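Local coordinates for chromosome-partitioning protein Spo0J (Thermus thermophilus HB27, PDB 1VZ0) that binds the plasmid centromere-like site parS, stimulates the ATPase activity of Soj and probably takes part in chromosome partitioning, at the interface of chains A and B. Residues are numbered along the deposited sequence; one frame, centred on the assembly and turned at random. Chains: chain A/B, Chromosome-partitioning protein Spo0J.

Contact 1: the interface of chains A and B. Residues chain A 68, 71-74, 81; chain B 31-33, 35.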
ATOM      1  N   GLN A  68       8.659 -15.219  23.764  1.00 21.95           N
ATOM      2  CA  GLN A  68       9.963 -14.904  23.185  1.00 23.34           C
ATOM      3  C   GLN A  68      10.884 -14.301  24.241  1.00 21.58           C
ATOM      4  O   GLN A  68      10.575 -13.273  24.850  1.00 17.93           O
ATOM      5  CB  GLN A  68       9.825 -13.935  22.014  1.00 17.86           C
ATOM      6  CG  GLN A  68      11.132 -13.728  21.257  1.00 21.19           C
ATOM      7  CD  GLN A  68      11.523 -14.912  20.364  1.00 23.94           C
ATOM      8  OE1 GLN A  68      12.685 -15.042  19.975  1.00 19.68           O
ATOM      9  NE2 GLN A  68      10.551 -15.759  20.020  1.00 26.32           N
ATOM     10  N   GLY A  71       9.939 -12.370  27.607  1.00 19.84           N
ATOM     11  CA  GLY A  71       8.610 -11.808  27.456  1.00 21.91           C
ATOM     12  C   GLY A  71       7.850 -12.403  26.289  1.00 24.92           C
ATOM     13  O   GLY A  71       7.799 -13.630  26.132  1.00 23.85           O
ATOM     14  N   TYR A  72       7.265 -11.536  25.467  1.00 22.87           N
ATOM     15  CA  TYR A  72       6.503 -11.980  24.308  1.00 17.91           C
ATOM     16  C   TYR A  72       6.846 -11.180  23.059  1.00 21.87           C
ATOM     17  O   TYR A  72       7.365 -10.062  23.125  1.00 18.54           O
ATOM     18  CB  TYR A  72       5.003 -11.863  24.562  1.00 20.05           C
ATOM     19  CG  TYR A  72       4.543 -12.458  25.868  1.00 18.50           C
ATOM     20  CD1 TYR A  72       4.605 -11.723  27.050  1.00 21.34           C
ATOM     21  CD2 TYR A  72       4.080 -13.762  25.932  1.00 17.36           C
ATOM     22  CE1 TYR A  72       4.221 -12.277  28.263  1.00 19.07           C
ATOM     23  CE2 TYR A  72       3.691 -14.327  27.140  1.00 20.59           C
ATOM     24  CZ  TYR A  72       3.768 -13.578  28.302  1.00 20.47           C
ATOM     25  OH  TYR A  72       3.417 -14.140  29.510  1.00 24.37           O
ATOM     26  N   GLU A  73       6.532 -11.760  21.910  1.00 20.45           N
ATOM     27  CA  GLU A  73       6.814 -11.116  20.652  1.00 21.15           C
ATOM     28  C   GLU A  73       5.539 -10.972  19.819  1.00 20.60           C
ATOM     29  O   GLU A  73       4.784 -11.924  19.658  1.00 20.21           O
ATOM     30  CB  GLU A  73       7.861 -11.940  19.913  1.00 25.03           C
ATOM     31  CG  GLU A  73       8.183 -11.470  18.538  1.00 23.27           C
ATOM     32  CD  GLU A  73       9.228 -12.341  17.888  1.00 26.09           C
ATOM     33  OE1 GLU A  73      10.430 -12.009  17.989  1.00 25.88           O
ATOM     34  OE2 GLU A  73       8.839 -13.368  17.294  1.00 21.10           O
ATOM     35  N   LEU A  74       5.307  -9.768  19.302  1.00 17.82           N
ATOM     36  CA  LEU A  74       4.129  -9.493  18.479  1.00 18.33           C
ATOM     37  C   LEU A  74       4.116 -10.381  17.227  1.00 17.63           C
ATOM     38  O   LEU A  74       5.130 -10.506  16.548  1.00 13.81           O
ATOM     39  CB  LEU A  74       4.134  -8.032  18.029  1.00 17.80           C
ATOM     40  CG  LEU A  74       2.815  -7.251  17.962  1.00 27.88           C
ATOM     41  CD1 LEU A  74       2.827  -6.375  16.722  1.00 24.56           C
ATOM     42  CD2 LEU A  74       1.629  -8.180  17.931  1.00 28.42           C
ATOM     43  N   TYR A  81      -0.586  -2.251  17.935  1.00 21.66           N
ATOM     44  CA  TYR A  81       0.471  -2.319  18.936  1.00 22.55           C
ATOM     45  C   TYR A  81       1.175  -0.971  19.139  1.00 18.79           C
ATOM     46  O   TYR A  81       1.289  -0.483  20.258  1.00 14.77           O
ATOM     47  CB  TYR A  81       1.477  -3.389  18.505  1.00 20.21           C
ATOM     48  CG  TYR A  81       2.792  -3.393  19.230  1.00 17.88           C
ATOM     49  CD1 TYR A  81       2.889  -3.811  20.550  1.00 16.10           C
ATOM     50  CD2 TYR A  81       3.962  -3.050  18.562  1.00 19.92           C
ATOM     51  CE1 TYR A  81       4.122  -3.895  21.183  1.00 15.63           C
ATOM     52  CE2 TYR A  81       5.194  -3.139  19.187  1.00 21.69           C
ATOM     53  CZ  TYR A  81       5.269  -3.563  20.495  1.00 18.09           C
ATOM     54  OH  TYR A  81       6.508  -3.670  21.088  1.00 19.05           O
TER
ATOM     55  N   ILE B  31       6.090  -6.900  25.560  1.00 20.00           N
ATOM     56  CA  ILE B  31       5.787  -7.331  24.195  1.00 19.21           C
ATOM     57  C   ILE B  31       6.697  -6.564  23.228  1.00 19.53           C
ATOM     58  O   ILE B  31       6.593  -5.341  23.100  1.00 17.28           O
ATOM     59  CB  ILE B  31       4.297  -7.058  23.808  1.00 18.78           C
ATOM     60  CG1 ILE B  31       3.359  -7.907  24.667  1.00 18.28           C
ATOM     61  CG2 ILE B  31       4.073  -7.395  22.344  1.00 20.55           C
ATOM     62  CD1 ILE B  31       1.858  -7.580  24.478  1.00 15.34           C
ATOM     63  N   ARG B  32       7.594  -7.282  22.559  1.00 13.91           N
ATOM     64  CA  ARG B  32       8.509  -6.654  21.613  1.00 17.78           C
ATOM     65  C   ARG B  32       7.898  -6.600  20.214  1.00 16.41           C
ATOM     66  O   ARG B  32       7.014  -7.375  19.877  1.00 14.81           O
ATOM     67  CB  ARG B  32       9.828  -7.416  21.558  1.00 20.56           C
ATOM     68  CG  ARG B  32       9.677  -8.849  21.111  1.00 25.60           C
ATOM     69  CD  ARG B  32      11.006  -9.563  21.122  1.00 26.93           C
ATOM     70  NE  ARG B  32      11.627  -9.588  22.443  1.00 29.82           N
ATOM     71  CZ  ARG B  32      11.079 -10.130  23.522  1.00 30.30           C
ATOM     72  NH1 ARG B  32       9.881 -10.688  23.434  1.00 43.00           N
ATOM     73  NH2 ARG B  32      11.738 -10.147  24.678  1.00 23.59           N
ATOM     74  N   PRO B  33       8.385  -5.691  19.371  1.00 15.68           N
ATOM     75  CA  PRO B  33       7.805  -5.624  18.029  1.00 22.81           C
ATOM     76  C   PRO B  33       7.978  -6.889  17.177  1.00 27.02           C
ATOM     77  O   PRO B  33       8.823  -7.756  17.454  1.00 26.20           O
ATOM     78  CB  PRO B  33       8.473  -4.387  17.414  1.00 19.62           C
ATOM     79  CG  PRO B  33       9.758  -4.268  18.159  1.00 22.05           C
ATOM     80  CD  PRO B  33       9.406  -4.651  19.576  1.00 15.90           C
ATOM     81  N   PRO B  35       9.364  -8.876  14.393  1.00 22.00           N
ATOM     82  CA  PRO B  35      10.556  -8.790  13.536  1.00 21.72           C
ATOM     83  C   PRO B  35      10.258  -9.142  12.066  1.00 23.93           C
ATOM     84  O   PRO B  35      11.044  -8.824  11.164  1.00 19.94           O
ATOM     85  CB  PRO B  35      11.515  -9.781  14.186  1.00 19.84           C
ATOM     86  CG  PRO B  35      10.586 -10.845  14.693  1.00 20.79           C
ATOM     87  CD  PRO B  35       9.444 -10.045  15.293  1.00 18.73           C
TER
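B:Arg32 turns its CG between its own backbone N and carbonyl carbon (chi1 61°), which lays the chain over A:Glu73, and a bend at chi3 carries the guanidinium back toward the carbonyls of A:Gln68 and A:Tyr72. A:Tyr81, with CG anti to its backbone N (chi1 166°), reaches from helix 78-87 to strand 31-32 of chain B. In this ParB-family protein the contact is an intermolecular parallel beta pairing: strand 31-32 of chain B lies along strand 71-76 of chain A. The backbone N of B:Arg32 donates to A:Tyr72 O at 2.8 Å. The register continues with A:Leu74 N donating to B:Arg32 O at 3.0 Å. A third bond comes from a side chain: the phenol OH of A:Tyr81 donates to B:Ile31 O at 2.6 Å, tilted 30° from the carbonyl plane. The A:Tyr81 ring runs past B:Ile31, with A:Tyr81 CE1 3.7 Å from B:Ile31 CG2, while CE2 faces B:Pro33; A:Leu74 of the same chain packs over one ring face near the rim. NH1 of B:Arg32 sits 3.0 Å from A:Gln68 O and also lies close to A:Tyr72 O, but its N-H groups, as placed by the guanidinium geometry, point at neither carbonyl, so neither approach is a hydrogen bond; the guanidinium is better described as edged by the backbone of A:Gly71, A:Tyr72 and A:Glu73. A:Glu73 extends its carboxylate tip to tip toward the ring of B:Pro35, with CD 3.5 Å from the proline CD. Its OE1 stays 5.2 Å from B:Arg32 NE, where opposite charges may attract without a direct salt bridge.

Contact 2: the interface of chains A and B. Residues chain A 163, 166; chain B 50, 53-54, 60.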
ATOM      1  N   GLU A 163      11.518  -2.739 -14.476  1.00 32.43           N
ATOM      2  CA  GLU A 163      10.884  -1.495 -14.900  1.00 33.77           C
ATOM      3  C   GLU A 163       9.415  -1.658 -15.300  1.00 33.65           C
ATOM      4  O   GLU A 163       8.623  -0.719 -15.177  1.00 33.18           O
ATOM      5  CB  GLU A 163      11.684  -0.833 -16.029  1.00 38.49           C
ATOM      6  CG  GLU A 163      12.401  -1.789 -16.959  1.00 44.72           C
ATOM      7  CD  GLU A 163      13.724  -2.302 -16.399  1.00 44.96           C
ATOM      8  OE1 GLU A 163      14.683  -1.510 -16.287  1.00 46.56           O
ATOM      9  OE2 GLU A 163      13.805  -3.501 -16.072  1.00 48.72           O
ATOM     10  N   GLU A 166       7.493  -1.753 -12.027  1.00 32.34           N
ATOM     11  CA  GLU A 166       7.391  -0.418 -11.430  1.00 32.70           C
ATOM     12  C   GLU A 166       6.300   0.396 -12.100  1.00 33.39           C
ATOM     13  O   GLU A 166       5.562   1.140 -11.447  1.00 34.39           O
ATOM     14  CB  GLU A 166       8.718   0.335 -11.546  1.00 33.66           C
ATOM     15  CG  GLU A 166       9.708  -0.021 -10.457  1.00 41.30           C
ATOM     16  CD  GLU A 166       9.217   0.375  -9.070  1.00 44.03           C
ATOM     17  OE1 GLU A 166       9.446  -0.405  -8.119  1.00 44.67           O
ATOM     18  OE2 GLU A 166       8.617   1.467  -8.934  1.00 40.99           O
TER
ATOM     19  N   LEU B  50      15.469  -3.233  -9.221  1.00 35.48           N
ATOM     20  CA  LEU B  50      15.288  -2.137 -10.169  1.00 36.46           C
ATOM     21  C   LEU B  50      16.639  -1.462 -10.379  1.00 35.60           C
ATOM     22  O   LEU B  50      16.990  -1.086 -11.490  1.00 33.89           O
ATOM     23  CB  LEU B  50      14.291  -1.100  -9.637  1.00 34.26           C
ATOM     24  CG  LEU B  50      13.423  -0.346 -10.655  1.00 34.60           C
ATOM     25  CD1 LEU B  50      13.071   1.014 -10.077  1.00 33.04           C
ATOM     26  CD2 LEU B  50      14.141  -0.177 -11.977  1.00 33.24           C
ATOM     27  N   SER B  53      19.117  -3.517 -12.600  1.00 49.40           N
ATOM     28  CA  SER B  53      18.754  -3.429 -14.003  1.00 47.81           C
ATOM     29  C   SER B  53      19.152  -2.109 -14.655  1.00 51.43           C
ATOM     30  O   SER B  53      19.550  -2.092 -15.820  1.00 53.36           O
ATOM     31  CB  SER B  53      17.251  -3.642 -14.167  1.00 45.92           C
ATOM     32  OG  SER B  53      16.870  -3.545 -15.528  1.00 46.93           O
ATOM     33  N   ILE B  54      19.050  -1.003 -13.921  1.00 51.07           N
ATOM     34  CA  ILE B  54      19.407   0.283 -14.506  1.00 52.52           C
ATOM     35  C   ILE B  54      20.914   0.527 -14.537  1.00 52.34           C
ATOM     36  O   ILE B  54      21.382   1.402 -15.259  1.00 49.45           O
ATOM     37  CB  ILE B  54      18.710   1.462 -13.788  1.00 53.09           C
ATOM     38  CG1 ILE B  54      19.225   1.594 -12.360  1.00 54.07           C
ATOM     39  CG2 ILE B  54      17.204   1.251 -13.801  1.00 50.84           C
ATOM     40  CD1 ILE B  54      18.635   2.765 -11.624  1.00 56.45           C
ATOM     41  N   LEU B  60      14.976   3.973 -16.748  1.00 56.23           N
ATOM     42  CA  LEU B  60      13.856   3.605 -17.608  1.00 56.11           C
ATOM     43  C   LEU B  60      13.163   4.846 -18.174  1.00 56.65           C
ATOM     44  O   LEU B  60      13.440   5.273 -19.298  1.00 54.90           O
ATOM     45  CB  LEU B  60      12.842   2.753 -16.812  1.00 55.15           C
ATOM     46  CG  LEU B  60      12.396   3.159 -15.392  1.00 46.73           C
ATOM     47  CD1 LEU B  60      11.148   2.397 -14.984  1.00 45.09           C
ATOM     48  CD2 LEU B  60      13.501   2.884 -14.413  1.00 45.68           C
TER
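A:Glu163 and A:Glu166, one turn apart on helix 162-169 with helical backbone torsions, face B:Leu50 and B:Ser53 on helix 38-57 and B:Leu60 in the loop beyond it. The polar part of this helix-to-helix and helix-to-loop contact is a carboxylate meeting a hydroxyl. B:Ser53 places OG anti to its backbone N (chi1 179°), toward the end of A:Glu163. The hydroxyl OG lies 3.1 Å from A:Glu163 OE1 and equally 3.1 Å from A:Glu163 OE2. Each oxygen turns its syn lone pair to the serine, so OG sits across the mouth of the carboxylate in a bifurcated arrangement, with one hydroxyl proton to share between two acceptors. The two bonds probably limit the turning of the carboxylate, although sharing one proton would make each weaker than a straight single bond. A bend at chi2 (-81°) turns the carboxylate of A:Glu163 toward the serine, while its CB packs against B:Leu60, 3.4 Å from the leucine CD1. Thus one side chain uses its tip for the helix and its base for the loop. Next to it, A:Glu166 is used for its aliphatic stem. Its CG rests 3.5 Å from B:Leu50 CD1, the two side chains crossing obliquely. The carboxyl carbon CD is more distant, 4.0 Å from that methyl. The patch fastens helix 162-169, in the helix-turn-helix domain of one subunit, to the ParB N-terminal domain of the other, and so helps to hold the two copies together in the deposited dimer; dimerisation of this N-terminal helix-turn-helix region may require DNA binding, whereas the homodimer itself probably forms through the C-terminal 46 residues.

The centres of contact 1 and contact 2 lie about 37 Å apart, and they have no residues in common. In both, chain B contributes its N-terminal domain: strand 31-32 and the following loop in contact 1, helix 38-57 and the loop beyond in contact 2. Chain A answers with its own N-terminal domain in contact 1 and with its helix-turn-helix domain in contact 2. Two-fold symmetry repeats each contact with the chains exchanged, so each subunit grips its partner through both domains. This spread of contacts may fix how the DNA-binding regions are arranged relative to each other.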